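PDB 6HC6: aminopeptidase YwaD from Bacillus subtilis, which is a zinc-dependent aminopeptidase that uses two zinc ions per subunit to release a range of N-terminal amino acids from peptides by hydrolysis. Local coordinates for residues L125-Y130 with G169-I174; G100-A105 with K213-K218; K240-V245 with D283-F288. All blocks are in the same frame, centred on the assembly; numbering follows the deposited sequence.

T126 OG1 and T216 OG1, 2.5 Å apart in a probable hydrogen bond, tie interaction 1 to interaction 2, whose centres lie about 10 Å from each other. A second probable bond, 2.7 Å from L125 N to L217 O, reflects strands 125-131 and 214-222 being neighbours in one sheet. Interaction 3 belongs to the M28 peptidase sheet on the opposite side of the chain's centre, with its centre about 54 Å from each of the other two; the nearest atoms of interactions 1 and 3 are about 38 Å apart. All three lie away from the two-zinc site, although the strand begun by I244 and V245 ends at the zinc ligand H250.

Interaction 1 of 3, residues L125-Y130 with G169-I174; sequences LTAPLY and GAKAVI
L125 meets the second segment through both branches of its side chain. CG stands anti to the backbone N (chi1 164°), and the two methyls divide the work beyond it: CD1 lies against K171 CD at 3.6 Å, while CD2 approaches the backbone carbonyl of K171, 3.5 Å from its O, and the methyl CB of A172 at 3.6 Å. The side chains of L125 and K171 cross obliquely. The contact is therefore made with the aliphatic part of the lysine, whose CB starts toward 125-130 but whose chain then runs away from it, with a last bend (chi4 -58°) setting the position of NZ.

T126 turns its CB away from 169-174, and its OG1 is hydrogen-bonded to T216 OG1. At A127 the direction reverses again, and CB comes to 4.2 Å from K171 CD, the same methylene that L125 touches. This alternation illustrates how a strand packs with every second residue inside a PA domain. Strands 125-131 and 172-176 are not neighbours: strand 148-152 lies between them in the sheet, and the touching parts run 67° apart and meet mainly through side chains. Strand 148-152, helix 158-167 and strand 172-176 form a beta-alpha-beta unit, and G169, with positive phi, closes the helix in a Schellman motif just before K171.

Further along, L129 sends its CD2 methyl toward I174, whose CD1 it approaches at 4.3 Å. I174 also packs on I148 and L150 of the intervening strand and on V199 and I201 of strand 198-201.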
# COMPACT_ATOMS: atom_id res chain seq x y z
N LEU A 125 27.77 -7.66 -10.37
CA LEU A 125 28.29 -8.68 -9.46
C LEU A 125 28.12 -10.05 -10.11
O LEU A 125 26.99 -10.51 -10.31
CB LEU A 125 27.55 -8.61 -8.12
CG LEU A 125 27.73 -9.84 -7.23
CD1 LEU A 125 29.15 -9.90 -6.74
CD2 LEU A 125 26.74 -9.80 -6.06
N THR A 126 29.23 -10.70 -10.43
CA THR A 126 29.23 -12.07 -10.94
C THR A 126 29.82 -12.98 -9.88
O THR A 126 30.90 -12.70 -9.35
CB THR A 126 30.02 -12.19 -12.24
OG1 THR A 126 29.43 -11.35 -13.24
CG2 THR A 126 30.01 -13.61 -12.74
N ALA A 127 29.12 -14.06 -9.56
CA ALA A 127 29.59 -15.00 -8.55
C ALA A 127 28.90 -16.33 -8.78
O ALA A 127 27.83 -16.38 -9.41
CB ALA A 127 29.30 -14.47 -7.13
N PRO A 128 29.47 -17.42 -8.28
CA PRO A 128 28.78 -18.71 -8.39
C PRO A 128 27.45 -18.67 -7.66
O PRO A 128 27.24 -17.87 -6.75
CB PRO A 128 29.75 -19.69 -7.71
CG PRO A 128 31.09 -19.00 -7.73
CD PRO A 128 30.77 -17.54 -7.59
N LEU A 129 26.54 -19.55 -8.07
CA LEU A 129 25.26 -19.70 -7.40
C LEU A 129 25.34 -20.78 -6.33
O LEU A 129 25.98 -21.81 -6.52
CB LEU A 129 24.18 -20.06 -8.42
CG LEU A 129 23.76 -18.93 -9.37
CD1 LEU A 129 23.13 -19.52 -10.62
CD2 LEU A 129 22.80 -17.98 -8.67
N TYR A 130 24.69 -20.54 -5.19
CA TYR A 130 24.61 -21.51 -4.11
C TYR A 130 23.14 -21.80 -3.82
O TYR A 130 22.40 -20.89 -3.45
CB TYR A 130 25.32 -21.01 -2.85
CG TYR A 130 25.13 -21.93 -1.65
CD1 TYR A 130 25.98 -23.00 -1.43
CD2 TYR A 130 24.09 -21.72 -0.75
CE1 TYR A 130 25.80 -23.85 -0.35
CE2 TYR A 130 23.90 -22.57 0.33
CZ TYR A 130 24.76 -23.62 0.52
OH TYR A 130 24.58 -24.46 1.60
N GLY A 169 27.83 -15.28 4.60
CA GLY A 169 28.84 -14.79 3.69
C GLY A 169 28.42 -14.69 2.24
O GLY A 169 29.28 -14.52 1.37
N ALA A 170 27.12 -14.80 1.95
CA ALA A 170 26.65 -14.66 0.58
C ALA A 170 26.98 -13.28 0.04
O ALA A 170 27.01 -12.29 0.78
CB ALA A 170 25.14 -14.91 0.49
N LYS A 171 27.23 -13.21 -1.27
CA LYS A 171 27.48 -11.95 -1.94
C LYS A 171 26.20 -11.25 -2.37
O LYS A 171 26.21 -10.03 -2.57
CB LYS A 171 28.36 -12.16 -3.18
CG LYS A 171 29.86 -12.16 -2.89
CD LYS A 171 30.65 -11.83 -4.15
CE LYS A 171 32.14 -12.08 -3.96
NZ LYS A 171 32.69 -11.30 -2.82
N ALA A 172 25.11 -12.00 -2.50
CA ALA A 172 23.81 -11.49 -2.91
C ALA A 172 22.80 -12.60 -2.67
O ALA A 172 23.17 -13.75 -2.43
CB ALA A 172 23.80 -11.05 -4.38
N VAL A 173 21.52 -12.23 -2.74
CA VAL A 173 20.41 -13.14 -2.51
C VAL A 173 19.45 -12.99 -3.68
O VAL A 173 19.05 -11.88 -4.01
CB VAL A 173 19.67 -12.83 -1.18
CG1 VAL A 173 18.51 -13.80 -0.97
CG2 VAL A 173 20.63 -12.89 -0.01
N ILE A 174 19.12 -14.11 -4.30
CA ILE A 174 18.03 -14.19 -5.28
C ILE A 174 16.96 -15.08 -4.68
O ILE A 174 17.21 -16.26 -4.39
CB ILE A 174 18.53 -14.74 -6.63
CG1 ILE A 174 19.70 -13.89 -7.15
CG2 ILE A 174 17.39 -14.82 -7.62
CD1 ILE A 174 20.37 -14.46 -8.39

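Interaction 2 of 3, residues G100-A105 with K213-K218; sequences GTLSSA and KEATLK
The flat peptide groups of K218 and T216 each receive an N-H lying in the plane of their carbonyl: T101 N reaches K218 O at 2.8 Å, and S103 N reaches T216 O at 3.1 Å. Strands 97-104 and 214-222 pair antiparallel here, their short axes at 164°, and this pairing joins the first and last strands of the seven-stranded sheet that includes the PA domain strands. T101 with K218 and S103 with T216 are hydrogen-bonded pairs, completed by the return bonds from K218 N to T101 O and from T216 N to S103 O; L102 with L217 is the non-hydrogen-bonded pair between them.

On one face of the sheet L102 CD1 meets L217 CD1 at 3.7 Å, with A215 CB beside L102 CD1 at 3.9 Å. I109 and L111 of the adjacent strand 107-113 and V199 and I201 of strand 198-201 pack on these leucines. The other face carries T101, S103, T216 and K218. There T101 OG1 sits between the backbone N and the carbonyl carbon (chi1 58°), 3.7 Å from K218 CB, and a water hydrogen-bonded to it donates to T216 O.

Past the last pair, S104 OG is anti to the backbone N (chi1 179°) and donates to E214 O at 2.6 Å, tilted from that carbonyl's plane. A second water also donates to E214 O, at 3.0 Å, and accepts from A105 N.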
# COMPACT_ATOMS: atom_id res chain seq x y z
N GLY A 100 17.47 -2.99 -11.78
CA GLY A 100 18.52 -3.56 -12.60
C GLY A 100 18.13 -4.90 -13.19
O GLY A 100 16.94 -5.18 -13.38
N THR A 101 19.15 -5.70 -13.48
CA THR A 101 19.00 -6.86 -14.33
C THR A 101 19.79 -8.04 -13.77
O THR A 101 20.68 -7.89 -12.93
CB THR A 101 19.50 -6.58 -15.76
OG1 THR A 101 20.87 -6.18 -15.70
CG2 THR A 101 18.67 -5.49 -16.41
N LEU A 102 19.46 -9.22 -14.28
CA LEU A 102 20.08 -10.45 -13.84
C LEU A 102 20.18 -11.36 -15.04
O LEU A 102 19.25 -11.43 -15.84
CB LEU A 102 19.25 -11.10 -12.71
CG LEU A 102 19.52 -12.57 -12.38
CD1 LEU A 102 20.87 -12.72 -11.71
CD2 LEU A 102 18.42 -13.15 -11.47
N SER A 103 21.31 -12.04 -15.18
CA SER A 103 21.48 -12.98 -16.28
C SER A 103 22.26 -14.19 -15.80
O SER A 103 23.02 -14.11 -14.83
CB SER A 103 22.19 -12.33 -17.47
OG SER A 103 23.52 -12.00 -17.13
N SER A 104 22.07 -15.30 -16.49
CA SER A 104 22.83 -16.51 -16.19
C SER A 104 22.81 -17.40 -17.42
O SER A 104 21.74 -17.70 -17.95
CB SER A 104 22.26 -17.24 -14.98
OG SER A 104 22.98 -18.42 -14.69
N ALA A 105 24.00 -17.80 -17.87
CA ALA A 105 24.13 -18.68 -19.03
C ALA A 105 23.31 -18.17 -20.22
O ALA A 105 22.64 -18.93 -20.91
CB ALA A 105 23.75 -20.12 -18.68
N LYS A 213 25.60 -22.56 -13.05
CA LYS A 213 26.80 -22.42 -12.24
C LYS A 213 26.92 -21.04 -11.59
O LYS A 213 27.30 -20.94 -10.42
CB LYS A 213 28.04 -22.72 -13.09
CG LYS A 213 28.10 -24.16 -13.58
CD LYS A 213 28.42 -25.11 -12.45
CE LYS A 213 28.90 -26.45 -12.99
NZ LYS A 213 28.04 -26.90 -14.12
N GLU A 214 26.62 -19.97 -12.33
CA GLU A 214 26.87 -18.63 -11.83
C GLU A 214 25.88 -17.66 -12.47
O GLU A 214 25.22 -17.98 -13.46
CB GLU A 214 28.31 -18.19 -12.11
CG GLU A 214 28.58 -17.95 -13.58
CD GLU A 214 30.06 -17.93 -13.94
OE1 GLU A 214 30.88 -18.44 -13.15
OE2 GLU A 214 30.39 -17.40 -15.01
N ALA A 215 25.82 -16.46 -11.90
CA ALA A 215 24.91 -15.44 -12.37
C ALA A 215 25.57 -14.08 -12.21
O ALA A 215 26.52 -13.91 -11.43
CB ALA A 215 23.57 -15.49 -11.62
N THR A 216 25.08 -13.10 -12.97
CA THR A 216 25.55 -11.73 -12.88
C THR A 216 24.38 -10.81 -12.58
O THR A 216 23.39 -10.79 -13.33
CB THR A 216 26.23 -11.27 -14.16
OG1 THR A 216 27.37 -12.10 -14.43
CG2 THR A 216 26.68 -9.82 -14.04
N LEU A 217 24.51 -10.02 -11.52
CA LEU A 217 23.50 -9.07 -11.10
C LEU A 217 24.02 -7.66 -11.31
O LEU A 217 25.15 -7.35 -10.94
CB LEU A 217 23.15 -9.31 -9.63
CG LEU A 217 21.82 -8.87 -9.06
CD1 LEU A 217 20.71 -9.72 -9.62
CD2 LEU A 217 21.90 -9.05 -7.56
N LYS A 218 23.21 -6.81 -11.96
CA LYS A 218 23.52 -5.40 -12.13
C LYS A 218 22.39 -4.60 -11.50
O LYS A 218 21.24 -4.70 -11.96
CB LYS A 218 23.68 -5.02 -13.60
CG LYS A 218 24.81 -5.76 -14.32
CD LYS A 218 25.10 -5.16 -15.70
CE LYS A 218 26.10 -6.03 -16.45
NZ LYS A 218 26.32 -5.57 -17.85
O HOH W 1 22.96 -8.48 -15.16
O HOH W 2 26.39 -17.36 -16.17

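Interaction 3 of 3, residues K240-V245 with D283-F288; sequences KHPDIV and DKEIRF
E285 is gripped through its backbone from both sides of I244: its N donates to D243 O at 2.8 Å, and its O accepts from V245 N, also at 2.8 Å. The next bond, from R287 N to V245 O, is 2.8 Å long and nearly straight, with 170° at the hydrogen. Side chains close round this backbone. P242 lays its ring beside the turn into the second strand, CB 3.4 Å from D283 O and CG against E285 CB. A water accepts from D243 N and donates to D283 O. I244 places CD1 over one face of the R287 guanidinium, offset toward the rim and 3.6 Å from NH2, while its CG2 touches the arginine stem.

The bonding pattern is that of parallel neighbours, and the segments start the two strands of a beta-alpha-beta crossover: strand 244-250, helix 260-277 and strand 285-291, in the central sheet of the M28 peptidase fold. Helix 412-430 covers one side of it, V430 packing on V245, K284 and I286.

E285 helps to set the arginine under I244. With CG anti to its backbone N (chi1 178°) and an extended chain beyond, its OE1 receives R287 NE at 2.7 Å and NH2 at 2.9 Å, both from the same face of the carboxylate. K284 NZ also makes a salt bridge to D243 OD2, its bond weak at 3.3 Å; its chief partner is E317, which lies close to D243. Farther out, R287 NH1 bonds to E312 and Y304 OH, and E285 OE2 has salt bridges to K235 and R315, which probably helps offset the charge of these buried groups.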
# COMPACT_ATOMS: atom_id res chain seq x y z
N LYS A 240 -13.20 26.87 17.62
CA LYS A 240 -11.81 26.88 18.06
C LYS A 240 -11.40 25.48 18.51
O LYS A 240 -12.14 24.81 19.24
CB LYS A 240 -11.62 27.89 19.19
CG LYS A 240 -12.28 29.23 18.91
CD LYS A 240 -12.91 29.82 20.15
CE LYS A 240 -14.33 29.31 20.33
NZ LYS A 240 -15.34 30.12 19.58
N HIS A 241 -10.23 25.04 18.06
CA HIS A 241 -9.71 23.71 18.34
C HIS A 241 -10.72 22.59 18.06
O HIS A 241 -11.02 21.79 18.94
CB HIS A 241 -9.22 23.63 19.78
CG HIS A 241 -8.08 24.55 20.09
ND1 HIS A 241 -8.25 25.71 20.82
CD2 HIS A 241 -6.77 24.49 19.78
CE1 HIS A 241 -7.08 26.33 20.93
NE2 HIS A 241 -6.17 25.60 20.31
N PRO A 242 -11.24 22.50 16.84
CA PRO A 242 -12.24 21.47 16.54
C PRO A 242 -11.67 20.06 16.58
O PRO A 242 -10.47 19.83 16.40
CB PRO A 242 -12.71 21.82 15.12
CG PRO A 242 -11.53 22.54 14.52
CD PRO A 242 -10.91 23.31 15.65
N ASP A 243 -12.56 19.09 16.82
CA ASP A 243 -12.20 17.68 16.66
C ASP A 243 -11.85 17.41 15.20
O ASP A 243 -12.47 17.96 14.29
CB ASP A 243 -13.36 16.79 17.09
CG ASP A 243 -13.66 16.87 18.58
OD1 ASP A 243 -12.74 17.23 19.36
OD2 ASP A 243 -14.81 16.59 18.98
N ILE A 244 -10.84 16.57 14.98
CA ILE A 244 -10.35 16.29 13.63
C ILE A 244 -10.81 14.91 13.19
O ILE A 244 -10.64 13.92 13.93
CB ILE A 244 -8.81 16.38 13.55
CG1 ILE A 244 -8.33 17.76 13.95
CG2 ILE A 244 -8.35 16.11 12.13
CD1 ILE A 244 -6.90 17.75 14.41
N VAL A 245 -11.34 14.83 11.97
CA VAL A 245 -11.73 13.58 11.33
C VAL A 245 -10.88 13.43 10.08
O VAL A 245 -10.75 14.39 9.30
CB VAL A 245 -13.24 13.59 10.98
CG1 VAL A 245 -13.63 12.40 10.08
CG2 VAL A 245 -14.07 13.63 12.26
N ASP A 283 -19.04 20.93 12.55
CA ASP A 283 -18.14 21.53 13.53
C ASP A 283 -16.83 20.77 13.65
O ASP A 283 -15.94 21.19 14.41
CB ASP A 283 -18.82 21.62 14.90
CG ASP A 283 -19.97 22.62 14.91
OD1 ASP A 283 -19.95 23.60 14.13
OD2 ASP A 283 -20.90 22.44 15.72
N LYS A 284 -16.69 19.65 12.95
CA LYS A 284 -15.42 18.95 12.88
C LYS A 284 -14.52 19.56 11.82
O LYS A 284 -14.99 20.12 10.82
CB LYS A 284 -15.63 17.47 12.56
CG LYS A 284 -16.75 16.82 13.33
CD LYS A 284 -16.36 16.55 14.77
CE LYS A 284 -17.44 15.73 15.48
NZ LYS A 284 -17.13 15.52 16.91
N GLU A 285 -13.22 19.44 12.03
CA GLU A 285 -12.23 19.69 10.99
C GLU A 285 -12.00 18.39 10.24
O GLU A 285 -11.58 17.40 10.83
CB GLU A 285 -10.92 20.21 11.58
CG GLU A 285 -9.85 20.45 10.53
CD GLU A 285 -8.56 21.01 11.11
OE1 GLU A 285 -7.49 20.83 10.49
OE2 GLU A 285 -8.63 21.64 12.18
N ILE A 286 -12.31 18.38 8.94
CA ILE A 286 -12.19 17.16 8.16
C ILE A 286 -10.98 17.28 7.25
O ILE A 286 -10.88 18.21 6.44
CB ILE A 286 -13.46 16.87 7.34
CG1 ILE A 286 -14.69 16.95 8.25
CG2 ILE A 286 -13.35 15.50 6.72
CD1 ILE A 286 -16.00 16.86 7.50
N ARG A 287 -10.05 16.35 7.39
CA ARG A 287 -8.84 16.32 6.59
C ARG A 287 -8.93 15.15 5.63
O ARG A 287 -8.96 13.99 6.05
CB ARG A 287 -7.60 16.22 7.48
CG ARG A 287 -7.55 17.33 8.51
CD ARG A 287 -6.22 17.36 9.22
NE ARG A 287 -6.17 18.45 10.19
CZ ARG A 287 -5.19 18.63 11.06
NH1 ARG A 287 -4.17 17.79 11.10
NH2 ARG A 287 -5.24 19.65 11.91
N PHE A 288 -9.00 15.45 4.34
CA PHE A 288 -8.94 14.42 3.31
C PHE A 288 -7.50 14.27 2.87
O PHE A 288 -6.86 15.25 2.46
CB PHE A 288 -9.83 14.77 2.12
CG PHE A 288 -11.27 14.96 2.48
CD1 PHE A 288 -11.73 16.21 2.87
CD2 PHE A 288 -12.15 13.89 2.46
CE1 PHE A 288 -13.07 16.40 3.21
CE2 PHE A 288 -13.49 14.08 2.81
CZ PHE A 288 -13.94 15.34 3.18
O HOH W 3 -15.34 20.02 16.83